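PDB 3VWA: cytoplasmic export protein 1 from Saccharomyces cerevisiae, which works in the nuclear tRNA export machinery, where it may collect tRNA from export receptors at the nuclear pore complex and deliver aminoacylated tRNA to translation. Local coordinates for residues 480-483 / 484-488; 493-497 / 498-502; 522-525 / 526-529. All blocks are in the same frame, centred on the assembly; numbering follows the deposited sequence.

Contact 1: residues 480-483 / 484-488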
ATOM      1  N   ALA A 480      21.543 -21.460  27.917  1.00 26.70           N
ATOM      2  CA  ALA A 480      22.352 -20.605  28.792  1.00 25.11           C
ATOM      3  C   ALA A 480      23.805 -20.565  28.307  1.00 24.53           C
ATOM      4  O   ALA A 480      24.390 -19.498  28.128  1.00 25.67           O
ATOM      5  CB  ALA A 480      22.287 -21.084  30.229  1.00 21.48           C
ATOM      6  N   LEU A 481      24.360 -21.735  28.042  1.00 23.89           N
ATOM      7  CA  LEU A 481      25.752 -21.812  27.624  1.00 25.12           C
ATOM      8  C   LEU A 481      25.937 -21.021  26.364  1.00 27.15           C
ATOM      9  O   LEU A 481      26.994 -20.420  26.150  1.00 26.32           O
ATOM     10  CB  LEU A 481      26.161 -23.252  27.397  1.00 21.77           C
ATOM     11  CG  LEU A 481      26.120 -24.121  28.632  1.00 20.81           C
ATOM     12  CD1 LEU A 481      26.469 -25.563  28.237  1.00 21.69           C
ATOM     13  CD2 LEU A 481      27.131 -23.565  29.621  1.00 21.90           C
ATOM     14  N   TYR A 482      24.910 -21.037  25.513  1.00 28.28           N
ATOM     15  CA  TYR A 482      24.995 -20.295  24.247  1.00 30.34           C
ATOM     16  C   TYR A 482      25.074 -18.773  24.484  1.00 29.94           C
ATOM     17  O   TYR A 482      25.924 -18.060  23.941  1.00 28.17           O
ATOM     18  CB  TYR A 482      23.770 -20.608  23.375  1.00 31.70           C
ATOM     19  CG  TYR A 482      23.707 -19.801  22.084  1.00 36.22           C
ATOM     20  CD1 TYR A 482      24.594 -20.075  21.028  1.00 37.50           C
ATOM     21  CD2 TYR A 482      22.757 -18.768  21.910  1.00 38.12           C
ATOM     22  CE1 TYR A 482      24.550 -19.354  19.848  1.00 44.74           C
ATOM     23  CE2 TYR A 482      22.706 -18.026  20.720  1.00 43.19           C
ATOM     24  CZ  TYR A 482      23.610 -18.328  19.694  1.00 46.92           C
ATOM     25  OH  TYR A 482      23.600 -17.646  18.500  1.00 53.42           O
ATOM     26  N   GLY A 483      24.140 -18.284  25.284  1.00 27.84           N
ATOM     27  CA  GLY A 483      24.109 -16.875  25.592  1.00 28.30           C
ATOM     28  C   GLY A 483      25.332 -16.447  26.345  1.00 25.90           C
ATOM     29  O   GLY A 483      25.747 -15.296  26.233  1.00 29.30           O
ATOM     30  N   LEU A 484      25.933 -17.353  27.118  1.00 28.70           N
ATOM     31  CA  LEU A 484      27.215 -17.029  27.810  1.00 26.52           C
ATOM     32  C   LEU A 484      28.367 -16.935  26.840  1.00 28.66           C
ATOM     33  O   LEU A 484      29.281 -16.098  27.007  1.00 28.58           O
ATOM     34  CB  LEU A 484      27.515 -18.050  28.905  1.00 27.87           C
ATOM     35  CG  LEU A 484      26.715 -17.922  30.212  1.00 25.37           C
ATOM     36  CD1 LEU A 484      26.560 -19.246  30.949  1.00 24.85           C
ATOM     37  CD2 LEU A 484      27.524 -16.969  31.076  1.00 23.40           C
ATOM     38  N   GLU A 485      28.342 -17.783  25.805  1.00 27.54           N
ATOM     39  CA  GLU A 485      29.396 -17.704  24.786  1.00 30.75           C
ATOM     40  C   GLU A 485      29.305 -16.358  24.067  1.00 30.63           C
ATOM     41  O   GLU A 485      30.294 -15.634  23.924  1.00 30.65           O
ATOM     42  CB  GLU A 485      29.267 -18.859  23.781  1.00 30.43           C
ATOM     43  CG  GLU A 485      30.329 -18.884  22.681  1.00 33.64           C
ATOM     44  CD  GLU A 485      29.925 -19.855  21.574  1.00 37.38           C
ATOM     45  OE1 GLU A 485      29.555 -21.003  21.873  1.00 38.50           O
ATOM     46  OE2 GLU A 485      29.938 -19.468  20.407  1.00 43.14           O
ATOM     47  N   LYS A 486      28.095 -16.012  23.643  1.00 28.71           N
ATOM     48  CA  LYS A 486      27.896 -14.738  23.001  1.00 30.49           C
ATOM     49  C   LYS A 486      28.081 -13.554  23.943  1.00 28.25           C
ATOM     50  O   LYS A 486      28.254 -12.479  23.471  1.00 32.39           O
ATOM     51  CB  LYS A 486      26.528 -14.639  22.315  1.00 28.16           C
ATOM     52  CG  LYS A 486      26.183 -15.788  21.369  1.00 35.63           C
ATOM     53  CD  LYS A 486      27.102 -15.841  20.152  1.00 35.57           C
ATOM     54  CE  LYS A 486      26.380 -16.493  18.974  1.00 38.54           C
ATOM     55  NZ  LYS A 486      27.355 -16.891  17.932  1.00 41.60           N
ATOM     56  N   SER A 487      28.054 -13.740  25.249  1.00 26.52           N
ATOM     57  CA  SER A 487      28.068 -12.577  26.159  1.00 24.23           C
ATOM     58  C   SER A 487      29.405 -12.217  26.679  1.00 25.07           C
ATOM     59  O   SER A 487      29.526 -11.260  27.454  1.00 23.65           O
ATOM     60  CB  SER A 487      27.196 -12.857  27.362  1.00 23.33           C
ATOM     61  OG  SER A 487      25.870 -12.760  26.909  1.00 21.94           O
ATOM     62  N   ILE A 488      30.413 -12.990  26.276  1.00 25.78           N
ATOM     63  CA  ILE A 488      31.733 -12.838  26.855  1.00 24.80           C
ATOM     64  C   ILE A 488      32.241 -11.417  26.673  1.00 24.55           C
ATOM     65  O   ILE A 488      32.861 -10.857  27.564  1.00 23.74           O
ATOM     66  CB  ILE A 488      32.736 -13.906  26.291  1.00 24.71           C
ATOM     67  CG1 ILE A 488      33.971 -13.974  27.155  1.00 24.65           C
ATOM     68  CG2 ILE A 488      33.089 -13.644  24.811  1.00 23.40           C
ATOM     69  CD1 ILE A 488      34.928 -15.109  26.813  1.00 25.32           C
TER

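Contact 2: residues 493-497 / 498-502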
ATOM      1  N   VAL A 493      37.015  -8.496  32.879  1.00 26.28           N
ATOM      2  CA  VAL A 493      37.654  -9.619  33.560  1.00 27.65           C
ATOM      3  C   VAL A 493      37.340  -9.559  35.006  1.00 26.68           C
ATOM      4  O   VAL A 493      37.335 -10.563  35.682  1.00 27.63           O
ATOM      5  CB  VAL A 493      39.195  -9.723  33.381  1.00 25.61           C
ATOM      6  CG1 VAL A 493      39.552 -10.352  32.034  1.00 29.45           C
ATOM      7  CG2 VAL A 493      39.872  -8.366  33.603  1.00 26.80           C
ATOM      8  N   ASN A 494      37.113  -8.359  35.491  1.00 27.25           N
ATOM      9  CA  ASN A 494      36.685  -8.213  36.839  1.00 28.78           C
ATOM     10  C   ASN A 494      35.368  -8.940  37.160  1.00 25.07           C
ATOM     11  O   ASN A 494      35.226  -9.579  38.181  1.00 24.71           O
ATOM     12  CB  ASN A 494      36.521  -6.743  37.119  1.00 33.33           C
ATOM     13  CG  ASN A 494      36.790  -6.440  38.542  1.00 38.09           C
ATOM     14  OD1 ASN A 494      35.867  -6.348  39.358  1.00 38.49           O
ATOM     15  ND2 ASN A 494      38.077  -6.359  38.879  1.00 44.16           N
ATOM     16  N   THR A 495      34.398  -8.819  36.277  1.00 23.35           N
ATOM     17  CA  THR A 495      33.121  -9.462  36.526  1.00 26.02           C
ATOM     18  C   THR A 495      33.261 -10.971  36.346  1.00 24.44           C
ATOM     19  O   THR A 495      32.737 -11.719  37.118  1.00 28.35           O
ATOM     20  CB  THR A 495      32.053  -8.872  35.599  1.00 25.72           C
ATOM     21  OG1 THR A 495      32.107  -7.445  35.747  1.00 24.55           O
ATOM     22  CG2 THR A 495      30.647  -9.463  35.934  1.00 24.61           C
ATOM     23  N   ILE A 496      34.029 -11.396  35.351  1.00 24.74           N
ATOM     24  CA  ILE A 496      34.354 -12.790  35.186  1.00 24.27           C
ATOM     25  C   ILE A 496      34.847 -13.407  36.487  1.00 23.61           C
ATOM     26  O   ILE A 496      34.286 -14.403  36.948  1.00 26.91           O
ATOM     27  CB  ILE A 496      35.355 -13.000  34.010  1.00 24.46           C
ATOM     28  CG1 ILE A 496      34.584 -12.789  32.682  1.00 24.29           C
ATOM     29  CG2 ILE A 496      35.966 -14.408  34.039  1.00 21.82           C
ATOM     30  CD1 ILE A 496      35.494 -12.233  31.593  1.00 23.73           C
ATOM     31  N   ALA A 497      35.871 -12.797  37.066  1.00 24.72           N
ATOM     32  CA  ALA A 497      36.521 -13.209  38.295  1.00 25.66           C
ATOM     33  C   ALA A 497      35.657 -13.076  39.544  1.00 27.79           C
ATOM     34  O   ALA A 497      35.761 -13.927  40.444  1.00 28.35           O
ATOM     35  CB  ALA A 497      37.767 -12.352  38.475  1.00 26.09           C
ATOM     36  N   ASN A 498      34.851 -12.006  39.607  1.00 26.19           N
ATOM     37  CA  ASN A 498      33.972 -11.728  40.755  1.00 31.34           C
ATOM     38  C   ASN A 498      32.809 -12.701  40.713  1.00 30.21           C
ATOM     39  O   ASN A 498      32.209 -12.949  41.731  1.00 27.67           O
ATOM     40  CB  ASN A 498      33.267 -10.343  40.630  1.00 37.87           C
ATOM     41  CG  ASN A 498      34.073  -9.165  41.197  1.00 50.86           C
ATOM     42  OD1 ASN A 498      35.302  -9.022  40.977  1.00 53.25           O
ATOM     43  ND2 ASN A 498      33.356  -8.279  41.930  1.00 48.99           N
ATOM     44  N   LYS A 499      32.407 -13.148  39.520  1.00 29.83           N
ATOM     45  CA  LYS A 499      31.039 -13.661  39.388  1.00 27.72           C
ATOM     46  C   LYS A 499      30.783 -14.722  38.328  1.00 25.83           C
ATOM     47  O   LYS A 499      30.234 -15.775  38.614  1.00 24.51           O
ATOM     48  CB  LYS A 499      30.108 -12.461  39.118  1.00 32.81           C
ATOM     49  CG  LYS A 499      28.634 -12.823  38.960  1.00 35.83           C
ATOM     50  CD  LYS A 499      27.816 -11.557  38.775  1.00 44.38           C
ATOM     51  CE  LYS A 499      27.749 -10.760  40.084  1.00 48.60           C
ATOM     52  NZ  LYS A 499      26.384 -10.184  40.215  1.00 46.56           N
ATOM     53  N   ILE A 500      31.150 -14.443  37.078  1.00 24.91           N
ATOM     54  CA  ILE A 500      30.753 -15.331  35.938  1.00 22.70           C
ATOM     55  C   ILE A 500      31.379 -16.749  35.975  1.00 25.47           C
ATOM     56  O   ILE A 500      30.728 -17.757  35.536  1.00 21.56           O
ATOM     57  CB  ILE A 500      31.058 -14.624  34.573  1.00 24.25           C
ATOM     58  CG1 ILE A 500      30.496 -13.194  34.559  1.00 24.42           C
ATOM     59  CG2 ILE A 500      30.477 -15.376  33.418  1.00 24.15           C
ATOM     60  CD1 ILE A 500      29.034 -13.141  34.939  1.00 20.20           C
ATOM     61  N   LEU A 501      32.611 -16.871  36.500  1.00 23.13           N
ATOM     62  CA  LEU A 501      33.247 -18.219  36.578  1.00 24.66           C
ATOM     63  C   LEU A 501      32.394 -19.264  37.264  1.00 24.72           C
ATOM     64  O   LEU A 501      32.273 -20.360  36.751  1.00 27.61           O
ATOM     65  CB  LEU A 501      34.612 -18.200  37.256  1.00 26.41           C
ATOM     66  CG  LEU A 501      35.677 -17.311  36.612  1.00 31.79           C
ATOM     67  CD1 LEU A 501      36.955 -17.439  37.421  1.00 29.54           C
ATOM     68  CD2 LEU A 501      35.903 -17.721  35.144  1.00 28.43           C
ATOM     69  N   THR A 502      31.812 -18.900  38.409  1.00 23.64           N
ATOM     70  CA  THR A 502      30.925 -19.748  39.166  1.00 24.04           C
ATOM     71  C   THR A 502      29.479 -19.831  38.653  1.00 25.61           C
ATOM     72  O   THR A 502      28.693 -20.661  39.135  1.00 24.18           O
ATOM     73  CB  THR A 502      30.962 -19.389  40.676  1.00 24.62           C
ATOM     74  OG1 THR A 502      30.844 -17.971  40.862  1.00 27.13           O
ATOM     75  CG2 THR A 502      32.243 -19.808  41.291  1.00 24.25           C
TER

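Contact 3: residues 522-525 / 526-529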
ATOM      1  N   LEU A 522      33.379 -23.564  26.913  1.00 32.34           N
ATOM      2  CA  LEU A 522      33.006 -22.220  27.278  1.00 29.45           C
ATOM      3  C   LEU A 522      33.852 -21.700  28.414  1.00 25.85           C
ATOM      4  O   LEU A 522      34.424 -20.611  28.357  1.00 23.74           O
ATOM      5  CB  LEU A 522      31.560 -22.316  27.734  1.00 29.87           C
ATOM      6  CG  LEU A 522      30.577 -21.157  27.594  1.00 31.01           C
ATOM      7  CD1 LEU A 522      29.812 -20.982  28.901  1.00 27.51           C
ATOM      8  CD2 LEU A 522      31.083 -19.859  26.970  1.00 26.67           C
ATOM      9  N   PHE A 523      33.924 -22.500  29.473  1.00 24.67           N
ATOM     10  CA  PHE A 523      34.754 -22.223  30.618  1.00 23.58           C
ATOM     11  C   PHE A 523      36.188 -21.868  30.263  1.00 27.20           C
ATOM     12  O   PHE A 523      36.754 -20.894  30.810  1.00 27.63           O
ATOM     13  CB  PHE A 523      34.759 -23.483  31.490  1.00 22.65           C
ATOM     14  CG  PHE A 523      35.274 -23.269  32.888  1.00 24.16           C
ATOM     15  CD1 PHE A 523      34.765 -22.235  33.694  1.00 26.23           C
ATOM     16  CD2 PHE A 523      36.249 -24.118  33.430  1.00 25.79           C
ATOM     17  CE1 PHE A 523      35.229 -22.047  35.005  1.00 24.39           C
ATOM     18  CE2 PHE A 523      36.705 -23.940  34.736  1.00 26.89           C
ATOM     19  CZ  PHE A 523      36.171 -22.912  35.549  1.00 23.16           C
ATOM     20  N   GLU A 524      36.808 -22.674  29.397  1.00 27.32           N
ATOM     21  CA  GLU A 524      38.217 -22.416  29.008  1.00 31.88           C
ATOM     22  C   GLU A 524      38.352 -21.083  28.330  1.00 29.75           C
ATOM     23  O   GLU A 524      39.314 -20.342  28.544  1.00 31.69           O
ATOM     24  CB  GLU A 524      38.742 -23.433  27.977  1.00 34.28           C
ATOM     25  CG  GLU A 524      38.398 -24.860  28.247  1.00 44.70           C
ATOM     26  CD  GLU A 524      39.481 -25.595  28.974  1.00 55.88           C
ATOM     27  OE1 GLU A 524      39.691 -26.799  28.647  1.00 57.25           O
ATOM     28  OE2 GLU A 524      40.103 -24.974  29.866  1.00 56.49           O
ATOM     29  N   GLU A 525      37.405 -20.786  27.457  1.00 30.49           N
ATOM     30  CA  GLU A 525      37.477 -19.512  26.758  1.00 28.59           C
ATOM     31  C   GLU A 525      37.369 -18.324  27.775  1.00 29.63           C
ATOM     32  O   GLU A 525      38.062 -17.307  27.640  1.00 26.36           O
ATOM     33  CB  GLU A 525      36.399 -19.495  25.665  1.00 30.97           C
ATOM     34  CG  GLU A 525      36.242 -18.145  24.960  1.00 34.48           C
ATOM     35  CD  GLU A 525      35.062 -18.099  24.001  1.00 38.84           C
ATOM     36  OE1 GLU A 525      34.859 -16.989  23.435  1.00 44.84           O
ATOM     37  OE2 GLU A 525      34.363 -19.151  23.787  1.00 34.52           O
ATOM     38  N   TYR A 526      36.568 -18.479  28.842  1.00 26.65           N
ATOM     39  CA  TYR A 526      36.463 -17.397  29.841  1.00 26.70           C
ATOM     40  C   TYR A 526      37.713 -17.330  30.706  1.00 26.62           C
ATOM     41  O   TYR A 526      38.159 -16.246  31.074  1.00 25.58           O
ATOM     42  CB  TYR A 526      35.250 -17.629  30.756  1.00 25.92           C
ATOM     43  CG  TYR A 526      33.963 -16.960  30.283  1.00 25.99           C
ATOM     44  CD1 TYR A 526      33.474 -15.827  30.932  1.00 27.05           C
ATOM     45  CD2 TYR A 526      33.225 -17.494  29.233  1.00 24.57           C
ATOM     46  CE1 TYR A 526      32.269 -15.212  30.519  1.00 29.39           C
ATOM     47  CE2 TYR A 526      32.025 -16.921  28.812  1.00 26.15           C
ATOM     48  CZ  TYR A 526      31.527 -15.794  29.466  1.00 27.73           C
ATOM     49  OH  TYR A 526      30.340 -15.246  29.028  1.00 25.33           O
ATOM     50  N   LEU A 527      38.244 -18.503  31.055  1.00 25.00           N
ATOM     51  CA  LEU A 527      39.530 -18.639  31.736  1.00 27.64           C
ATOM     52  C   LEU A 527      40.680 -17.996  30.995  1.00 28.55           C
ATOM     53  O   LEU A 527      41.559 -17.355  31.619  1.00 26.16           O
ATOM     54  CB  LEU A 527      39.894 -20.126  31.936  1.00 25.93           C
ATOM     55  CG  LEU A 527      39.075 -20.866  32.985  1.00 28.19           C
ATOM     56  CD1 LEU A 527      39.589 -22.304  32.986  1.00 26.77           C
ATOM     57  CD2 LEU A 527      39.235 -20.191  34.364  1.00 24.92           C
ATOM     58  N   GLU A 528      40.690 -18.216  29.685  1.00 28.99           N
ATOM     59  CA  GLU A 528      41.727 -17.647  28.801  1.00 30.13           C
ATOM     60  C   GLU A 528      41.630 -16.150  28.799  1.00 25.68           C
ATOM     61  O   GLU A 528      42.646 -15.444  28.920  1.00 25.62           O
ATOM     62  CB  GLU A 528      41.567 -18.170  27.368  1.00 38.23           C
ATOM     63  CG  GLU A 528      42.562 -19.254  26.961  1.00 53.72           C
ATOM     64  CD  GLU A 528      41.929 -20.622  26.669  1.00 66.19           C
ATOM     65  OE1 GLU A 528      42.093 -21.551  27.509  1.00 71.02           O
ATOM     66  OE2 GLU A 528      41.283 -20.778  25.592  1.00 61.36           O
ATOM     67  N   LYS A 529      40.395 -15.638  28.702  1.00 26.14           N
ATOM     68  CA  LYS A 529      40.224 -14.194  28.745  1.00 25.18           C
ATOM     69  C   LYS A 529      40.771 -13.617  30.048  1.00 24.93           C
ATOM     70  O   LYS A 529      41.539 -12.654  30.030  1.00 22.43           O
ATOM     71  CB  LYS A 529      38.785 -13.784  28.440  1.00 26.54           C
ATOM     72  CG  LYS A 529      38.494 -12.336  28.801  1.00 25.34           C
ATOM     73  CD  LYS A 529      37.283 -11.780  28.048  1.00 24.42           C
ATOM     74  CE  LYS A 529      36.870 -10.445  28.647  1.00 23.39           C
ATOM     75  NZ  LYS A 529      35.746  -9.941  27.789  1.00 26.33           N
TER

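Contact 1: residues 480-483 / 484-488
L484 packs against A480 one turn back on the helix 474-487, and the pair marks the tight, inward side of this short piece. L484 N donates to A480 O at 2.8 Å, while the side chain of the same leucine folds back over the acceptor, bringing L484 CG to 3.5 Å from A480 O. Further along the same side, S487 OG reaches back to G483 O at 2.6 Å, a side-chain hydrogen bond that gives this carbonyl a hydroxyl donor. The serine torsion (chi1 -74°) lays OG beside its own backbone N, on the side from which the carbonyl four residues earlier can be met.

The solvent side is built differently. Here Y482 and K486 are joined by the backbone bond K486 N to Y482 O, 3.0 Å long and nearly straight at 173°, and by a CH-pi contact in which K486 CG stands 4.2 Å from the centroid of the Y482 ring. The methylene comes over one ring face, displaced toward the rim, and the bend at chi2 carries the rest of the lysine chain past the phenol end.

This i to i+4 packing lies in the helical-repeat part. The buried side looks three ways: A480 and L484 touch the helix 454-469, L481 and L484 meet the helix 513-536, and L484 also reaches I500 and I504 of the helix 493-504.

Contact 2: residues 493-497 / 498-502
The side-chain amides of N494 and N498, neighbours on successive turns of the helix 493-504, are the flat groups of this contact. They cross obliquely on the exposed side with their planes 47° apart, too steep for one to lie flat on the other. Behind them the backbone is orthodox, with N498 N bonded to N494 O at 2.8 Å.

Beyond this point the helix widens, and the contact becomes a worked example of a pi-type turn. I500 N reaches back five residues to T495 O at 3.2 Å, and L501 N does the same to I496 O at 3.0 Å, with an N-H...O angle of 163°. K499 N lies between the two carbonyls and makes only weak bonds to T495 O and I496 O. An extended phi at K499 accompanies the extra residue, and the short axes before and after the change of pitch differ in direction by 52°.

The wider turn also resets which side chains meet. I496 CG2, lying anti to its own backbone N, comes within 3.5 Å of L501 CD2, closer than ordinary carbon contact, so five-residue spacing here is tightly packed. On another side T495 CG2 lies 4.0 Å from I500 CG1, while T495 OG1 is hydrogen-bonded to D492 OD1, just before the helix. K499 likewise sends its amine outward from this turn, to N459 OD1 of the helix 454-469.

I496 and I500 both pack on Y526, a residue of the helix 513-536. Residues 494-502 lie within the second HEAT repeat, 494-530, a motif built of packed antiparallel helices, and here they carry a pi-type irregularity.

Contact 3: residues 522-525 / 526-529
L527 N donates to F523 O over 2.8 Å, with an N-H...O angle of 168°, and this nearly straight bond ties together the two residues whose side chains also meet. L527 CD1 rests over one face of the F523 ring, 4.1 Å from its centroid and 27° off the normal, a CH-pi contact in which CE2 is the nearest ring atom at 3.7 Å. With CG of F523 anti to the backbone N (chi1 -165°), the ring is carried alongside the following turn, where the leucine methyl can cover it.

L522 and Y526 pair differently. They run side by side and point the same way, L522 CD2 touching the flank of the ring at Y526 CE2, 3.6 Å away. L522 O lies in the plane of that ring, at its edge, and also accepts the bond from Y526 N.

A third arrangement appears at E528, whose chain bends back at chi2 until OE1 is 3.2 Å from E524 O. Both atoms are acceptors, and E524 OE2 lies 4.6 Å from the same OE1; this oxygen-rich setting might make the charged form of E528 somewhat less favourable.

Beyond the helix, Y526 OH probably bonds L484 O, though the modelled separation is too short to be taken literally, and the ring packs on I504. A phenylalanine in place of Y526 would probably leave L484 O without its likely hydroxyl partner.

K529 NZ bonds the carbonyls of I488 and F491, pinning the connection between two helices. The helix 513-536, whose residues here fall in the second HEAT repeat, 494-530, thus lies against both the helix 474-487, through L522, and the helix 493-504, through Y526 and K529.

Each of the three contacts is local, two successive pieces of one helix, and none closes a long loop. They follow in series from the N-terminal side, without nesting or crossing: contact 1 on the helix 474-487, contact 2 on the helix 493-504 and contact 3 on the helix 513-536. In space they converge, their centres 11 to 14 Å apart, and the three helices touch pairwise. Contact 2 meets contact 3 also where V493 CG1 lies 3.6 Å from K529 O. Together they bind three consecutive helices into one layered end of the HEAT-repeat part, far from the centre of the chain.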